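Local coordinates for uncharacterized protein (Mycobacterium tuberculosis, PDB 3KFW) that is of unknown function but belongs to the PaaX-like family and may act as a DNA-binding transcriptional regulator, at residues A21-L26 with T39-L44; R46-G51 with D58-S63. One frame throughout, in Å; residues are numbered along the deposited sequence.

Contact 1: A21-L26 with T39-L44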
loop_
_atom_site.group_PDB
_atom_site.type_symbol
_atom_site.label_atom_id
_atom_site.label_comp_id
_atom_site.label_asym_id
_atom_site.label_seq_id
_atom_site.Cartn_x
_atom_site.Cartn_y
_atom_site.Cartn_z
ATOM N N ALA A 21 15.039 39.701 33.746
ATOM C CA ALA A 21 15.603 40.687 32.859
ATOM C C ALA A 21 14.638 41.912 32.831
ATOM O O ALA A 21 13.444 41.764 32.495
ATOM C CB ALA A 21 15.773 40.091 31.485
ATOM N N THR A 22 15.154 43.097 33.181
ATOM C CA THR A 22 14.339 44.314 33.199
ATOM C C THR A 22 14.036 44.741 31.792
ATOM O O THR A 22 14.851 44.530 30.881
ATOM C CB THR A 22 15.035 45.510 33.912
ATOM O OG1 THR A 22 16.084 46.059 33.081
ATOM C CG2 THR A 22 15.602 45.095 35.317
ATOM N N ALA A 23 12.875 45.355 31.609
ATOM C CA ALA A 23 12.559 46.092 30.370
ATOM C C ALA A 23 13.764 46.828 29.786
ATOM O O ALA A 23 14.106 46.641 28.633
ATOM C CB ALA A 23 11.464 47.063 30.637
ATOM N N SER A 24 14.394 47.677 30.587
ATOM C CA SER A 24 15.556 48.435 30.179
ATOM C C SER A 24 16.601 47.546 29.533
ATOM O O SER A 24 17.167 47.900 28.506
ATOM C CB SER A 24 16.187 49.129 31.382
ATOM O OG SER A 24 17.516 49.524 31.053
ATOM N N GLU A 25 16.861 46.398 30.142
ATOM C CA GLU A 25 17.918 45.496 29.688
ATOM C C GLU A 25 17.533 44.852 28.346
ATOM O O GLU A 25 18.344 44.783 27.421
ATOM C CB GLU A 25 18.240 44.448 30.772
ATOM C CG GLU A 25 18.936 45.003 32.053
ATOM C CD GLU A 25 18.631 44.159 33.325
ATOM O OE1 GLU A 25 17.975 43.082 33.248
ATOM O OE2 GLU A 25 19.035 44.574 34.433
ATOM N N LEU A 26 16.283 44.419 28.242
ATOM C CA LEU A 26 15.732 43.907 27.003
ATOM C C LEU A 26 15.702 44.989 25.934
ATOM O O LEU A 26 16.021 44.716 24.788
ATOM C CB LEU A 26 14.345 43.275 27.219
ATOM C CG LEU A 26 14.270 42.027 28.157
ATOM C CD1 LEU A 26 12.861 41.588 28.502
ATOM C CD2 LEU A 26 14.972 40.865 27.534
ATOM N N THR A 39 7.645 48.458 19.709
ATOM C CA THR A 39 7.206 47.111 19.321
ATOM C C THR A 39 7.417 46.119 20.456
ATOM O O THR A 39 6.631 45.186 20.637
ATOM C CB THR A 39 7.947 46.618 18.060
ATOM N N LEU A 40 8.474 46.364 21.231
ATOM C CA LEU A 40 8.931 45.478 22.282
ATOM C C LEU A 40 7.999 45.487 23.502
ATOM O O LEU A 40 7.535 44.437 23.941
ATOM C CB LEU A 40 10.360 45.866 22.697
ATOM C CG LEU A 40 10.933 45.153 23.934
ATOM C CD1 LEU A 40 11.636 43.891 23.515
ATOM C CD2 LEU A 40 11.881 46.077 24.679
ATOM N N ARG A 41 7.746 46.671 24.054
ATOM C CA ARG A 41 6.896 46.774 25.236
ATOM C C ARG A 41 5.539 46.187 24.899
ATOM O O ARG A 41 4.976 45.449 25.680
ATOM C CB ARG A 41 6.790 48.215 25.746
ATOM C CG ARG A 41 8.038 48.709 26.499
ATOM C CD ARG A 41 7.861 50.138 27.107
ATOM N NE ARG A 41 9.076 50.645 27.776
ATOM C CZ ARG A 41 9.500 50.271 28.991
ATOM N NH1 ARG A 41 8.822 49.370 29.699
ATOM N NH2 ARG A 41 10.624 50.786 29.498
ATOM N N VAL A 42 5.037 46.458 23.702
ATOM C CA VAL A 42 3.797 45.804 23.294
ATOM C C VAL A 42 3.945 44.284 23.176
ATOM O O VAL A 42 3.013 43.540 23.502
ATOM C CB VAL A 42 3.178 46.445 22.057
ATOM C CG1 VAL A 42 2.162 45.501 21.401
ATOM C CG2 VAL A 42 2.516 47.755 22.469
ATOM N N ALA A 43 5.114 43.825 22.736
ATOM C CA ALA A 43 5.368 42.404 22.664
ATOM C C ALA A 43 5.440 41.781 24.087
ATOM O O ALA A 43 4.715 40.837 24.385
ATOM C CB ALA A 43 6.632 42.159 21.882
ATOM N N LEU A 44 6.310 42.298 24.954
ATOM C CA LEU A 44 6.440 41.769 26.315
ATOM C C LEU A 44 5.073 41.635 26.993
ATOM O O LEU A 44 4.735 40.574 27.516
ATOM C CB LEU A 44 7.353 42.652 27.148
ATOM C CG LEU A 44 8.796 42.675 26.666
ATOM C CD1 LEU A 44 9.608 43.682 27.444
ATOM C CD2 LEU A 44 9.419 41.284 26.793
#
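Leu26 and Leu44 meet through their branched ends, their side chains set obliquely to each other. The CD1 methyl of Leu26 lies 3.9 Å from CD2 of Leu44 and 4.0 Å from its CD1, so one methyl is set against both branches of the partner. Leu40, one helical turn before Leu44, approaches differently: with CG anti to its backbone N (chi1 172°), it sends CD2 not to a leucine tip but to the backbone of the other helix, 4.2 Å from Leu26 C. Leu40 also packs on Ile27 and Thr30 of the same partner helix. Helix 5-13 adds Leu13 against Leu26 and Val9 against Leu40. Helices 5-13, 23-30 and 37-49, followed by a two-stranded hairpin, have the layout of a winged helix-turn-helix domain, in which helix 37-49 would correspond to the recognition helix. Toward the surface the contact changes character. Arg41 runs extended from CG to NE and brings its guanidinium obliquely against the methyl of Ala23, with NH1 3.6 Å and NH2 4.0 Å from Ala23 CB. This is van der Waals packing; the charge of Arg41 is met within its own helix, where NE forms a salt bridge with Glu37. Ala23 is the first residue of helix 23-30 and lies within the capping box formed by Thr22 and Glu25. Glu25 N donates to Thr22 OG1 (3.1 Å), while Thr22 N returns a bond to Glu25 OE1 (2.8 Å), meeting that oxygen from above the carboxylate plane, 58° out of it. The two reciprocal bonds cap the start of the helix, occupying the amides of Thr22 and Glu25. On helix 37-49, Val42 packs on Thr179 of the second subunit.

Contact 2: R46-G51 with D58-S63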
loop_
_atom_site.group_PDB
_atom_site.type_symbol
_atom_site.label_atom_id
_atom_site.label_comp_id
_atom_site.label_asym_id
_atom_site.label_seq_id
_atom_site.Cartn_x
_atom_site.Cartn_y
_atom_site.Cartn_z
ATOM N N ARG A 46 2.115 41.532 25.452
ATOM C CA ARG A 46 1.375 40.469 24.763
ATOM C C ARG A 46 1.804 39.047 25.230
ATOM O O ARG A 46 0.951 38.178 25.467
ATOM C CB ARG A 46 1.484 40.629 23.270
ATOM C CG ARG A 46 0.595 39.704 22.489
ATOM C CD ARG A 46 0.922 39.858 21.029
ATOM N NE ARG A 46 0.745 41.253 20.659
ATOM C CZ ARG A 46 -0.153 41.696 19.783
ATOM N NH1 ARG A 46 -0.231 42.996 19.528
ATOM N NH2 ARG A 46 -0.954 40.848 19.142
HETATM N N MSE A 47 3.112 38.831 25.395
HETATM C CA MSE A 47 3.642 37.509 25.726
HETATM C C MSE A 47 3.242 37.029 27.115
HETATM O O MSE A 47 2.824 35.868 27.261
HETATM C CB MSE A 47 5.143 37.511 25.601
HETATM C CG MSE A 47 5.638 37.349 24.183
HETATM SE SE MSE A 47 7.599 37.596 24.091
HETATM C CE MSE A 47 7.702 39.490 23.795
ATOM N N VAL A 48 3.394 37.925 28.112
ATOM C CA VAL A 48 2.885 37.774 29.475
ATOM C C VAL A 48 1.403 37.447 29.504
ATOM O O VAL A 48 0.964 36.675 30.347
ATOM C CB VAL A 48 3.065 39.075 30.308
ATOM C CG1 VAL A 48 2.259 38.998 31.588
ATOM C CG2 VAL A 48 4.505 39.313 30.654
ATOM N N GLY A 49 0.629 38.072 28.620
ATOM C CA GLY A 49 -0.814 37.843 28.553
ATOM C C GLY A 49 -1.145 36.489 27.957
ATOM O O GLY A 49 -2.132 35.860 28.329
ATOM N N ALA A 50 -0.293 36.038 27.036
ATOM C CA ALA A 50 -0.498 34.779 26.314
ATOM C C ALA A 50 0.161 33.572 27.026
ATOM O O ALA A 50 0.146 32.442 26.502
ATOM C CB ALA A 50 0.016 34.922 24.882
ATOM N N GLY A 51 0.745 33.824 28.200
ATOM C CA GLY A 51 1.384 32.778 29.000
ATOM C C GLY A 51 2.825 32.411 28.646
ATOM O O GLY A 51 3.308 31.337 29.020
ATOM N N ASP A 58 11.086 42.615 39.425
ATOM C CA ASP A 58 12.459 42.561 38.845
ATOM C C ASP A 58 12.532 42.408 37.311
ATOM O O ASP A 58 13.634 42.454 36.720
ATOM C CB ASP A 58 13.317 41.521 39.554
ATOM C CG ASP A 58 13.382 41.740 41.049
ATOM O OD1 ASP A 58 13.869 42.769 41.541
ATOM O OD2 ASP A 58 12.913 40.859 41.773
ATOM N N GLY A 59 11.368 42.219 36.678
ATOM C CA GLY A 59 11.224 42.355 35.230
ATOM C C GLY A 59 10.585 41.140 34.580
ATOM O O GLY A 59 9.432 40.829 34.840
ATOM N N TYR A 60 11.345 40.437 33.748
ATOM C CA TYR A 60 10.799 39.369 32.919
ATOM C C TYR A 60 11.740 38.149 32.873
ATOM O O TYR A 60 12.974 38.290 32.927
ATOM C CB TYR A 60 10.566 39.899 31.503
ATOM C CG TYR A 60 9.628 41.110 31.381
ATOM C CD1 TYR A 60 8.261 40.930 31.213
ATOM C CD2 TYR A 60 10.119 42.428 31.418
ATOM C CE1 TYR A 60 7.398 42.020 31.090
ATOM C CE2 TYR A 60 9.237 43.575 31.281
ATOM C CZ TYR A 60 7.879 43.357 31.116
ATOM O OH TYR A 60 6.951 44.427 31.015
ATOM N N ARG A 61 11.146 36.961 32.834
ATOM C CA ARG A 61 11.863 35.737 32.633
ATOM C C ARG A 61 10.834 34.770 32.003
ATOM O O ARG A 61 9.626 35.056 32.027
ATOM C CB ARG A 61 12.473 35.185 33.933
ATOM C CG ARG A 61 11.478 34.527 34.820
ATOM C CD ARG A 61 12.101 33.843 36.036
ATOM N NE ARG A 61 11.063 33.383 36.954
ATOM C CZ ARG A 61 11.287 32.857 38.161
ATOM N NH1 ARG A 61 12.538 32.694 38.581
ATOM N NH2 ARG A 61 10.265 32.457 38.927
ATOM N N LEU A 62 11.312 33.681 31.385
ATOM C CA LEU A 62 10.427 32.728 30.699
ATOM C C LEU A 62 9.372 32.071 31.635
ATOM O O LEU A 62 9.646 31.766 32.766
ATOM C CB LEU A 62 11.281 31.620 30.006
ATOM C CG LEU A 62 11.730 31.668 28.511
ATOM C CD1 LEU A 62 12.055 33.063 27.968
ATOM C CD2 LEU A 62 12.892 30.689 28.204
ATOM N N SER A 63 8.189 31.815 31.099
ATOM C CA SER A 63 7.180 30.922 31.669
ATOM C C SER A 63 7.657 29.500 31.884
ATOM O O SER A 63 8.432 28.966 31.057
ATOM C CB SER A 63 6.053 30.808 30.660
ATOM O OG SER A 63 4.889 30.381 31.316
#
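Ser63 donates its hydroxyl to the carbonyl oxygen of Gly51, with OG 2.9 Å from Gly51 O. The donor stands above the carbonyl plane, 43° out of it, and does not follow a lone pair. Ser63 CB comes close as well, 3.2 Å from Gly51 O, so the carbonyl is met by both atoms of the serine side chain. The second touch is apolar: the CG2 methyl of Val48 abuts the edge of the Tyr60 ring, in its plane, 4.0 Å from CE1 and 4.1 Å from CD1. The two side chains cross at about a right angle. With Val48 CG2 anti to its own carbonyl carbon, and Tyr60 CG likewise placed beside its backbone N (chi1 -58°), methyl and ring edge are brought together between helix and strand.

Further out, the backbone sets up the polar bond. Gly51 ends helix 37-49 in a Schellman motif, and its positive phi (84°) turns the chain out of the helix. Ser63, after strand 59-62, holds the N-cap position of helix 64-77, and its backbone bonds to that of Asp52, just beyond Gly51. The neighbouring Ala50 O accepts from Arg65 NH2, a second link between the end of one helix and the start of the next. Strand 59-62, which carries Tyr60, pairs antiparallel with strand 53-56 as the hairpin that would be the wing of a winged helix-turn-helix domain; Arg55 of that strand also touches the tyrosine. Because the serine acts as donor, its hydroxyl hydrogen is committed to Gly51, tying the C-terminal end of helix 37-49 directly to the entry of helix 64-77, while the Val48-Tyr60 touch is an apolar methyl-to-ring-edge contact, with no polar bond between the two side chains.

How the contacts relate
The centres of the two contacts lie 10 Å apart, on the same side of the chain's centre, and helix 37-49 serves both: its earlier part in contact 1, its last turn and the residues just past it in contact 2. They come in series along the chain, contact 1 closing before contact 2 opens. Tyr60 of strand 59-62 joins them. The backbone Tyr60 O is 2.6 Å from Ala21 N, a probable hydrogen bond, and ring atom CE2 of Tyr60 packs 3.9 Å from Leu44 CD1. Contact 1 thus pairs the two helices of the putative helix-turn-helix, and contact 2 joins the end of helix 37-49 to strand 59-62 and Ser63, consistent with one compact winged helix-turn-helix domain of possible DNA-binding role.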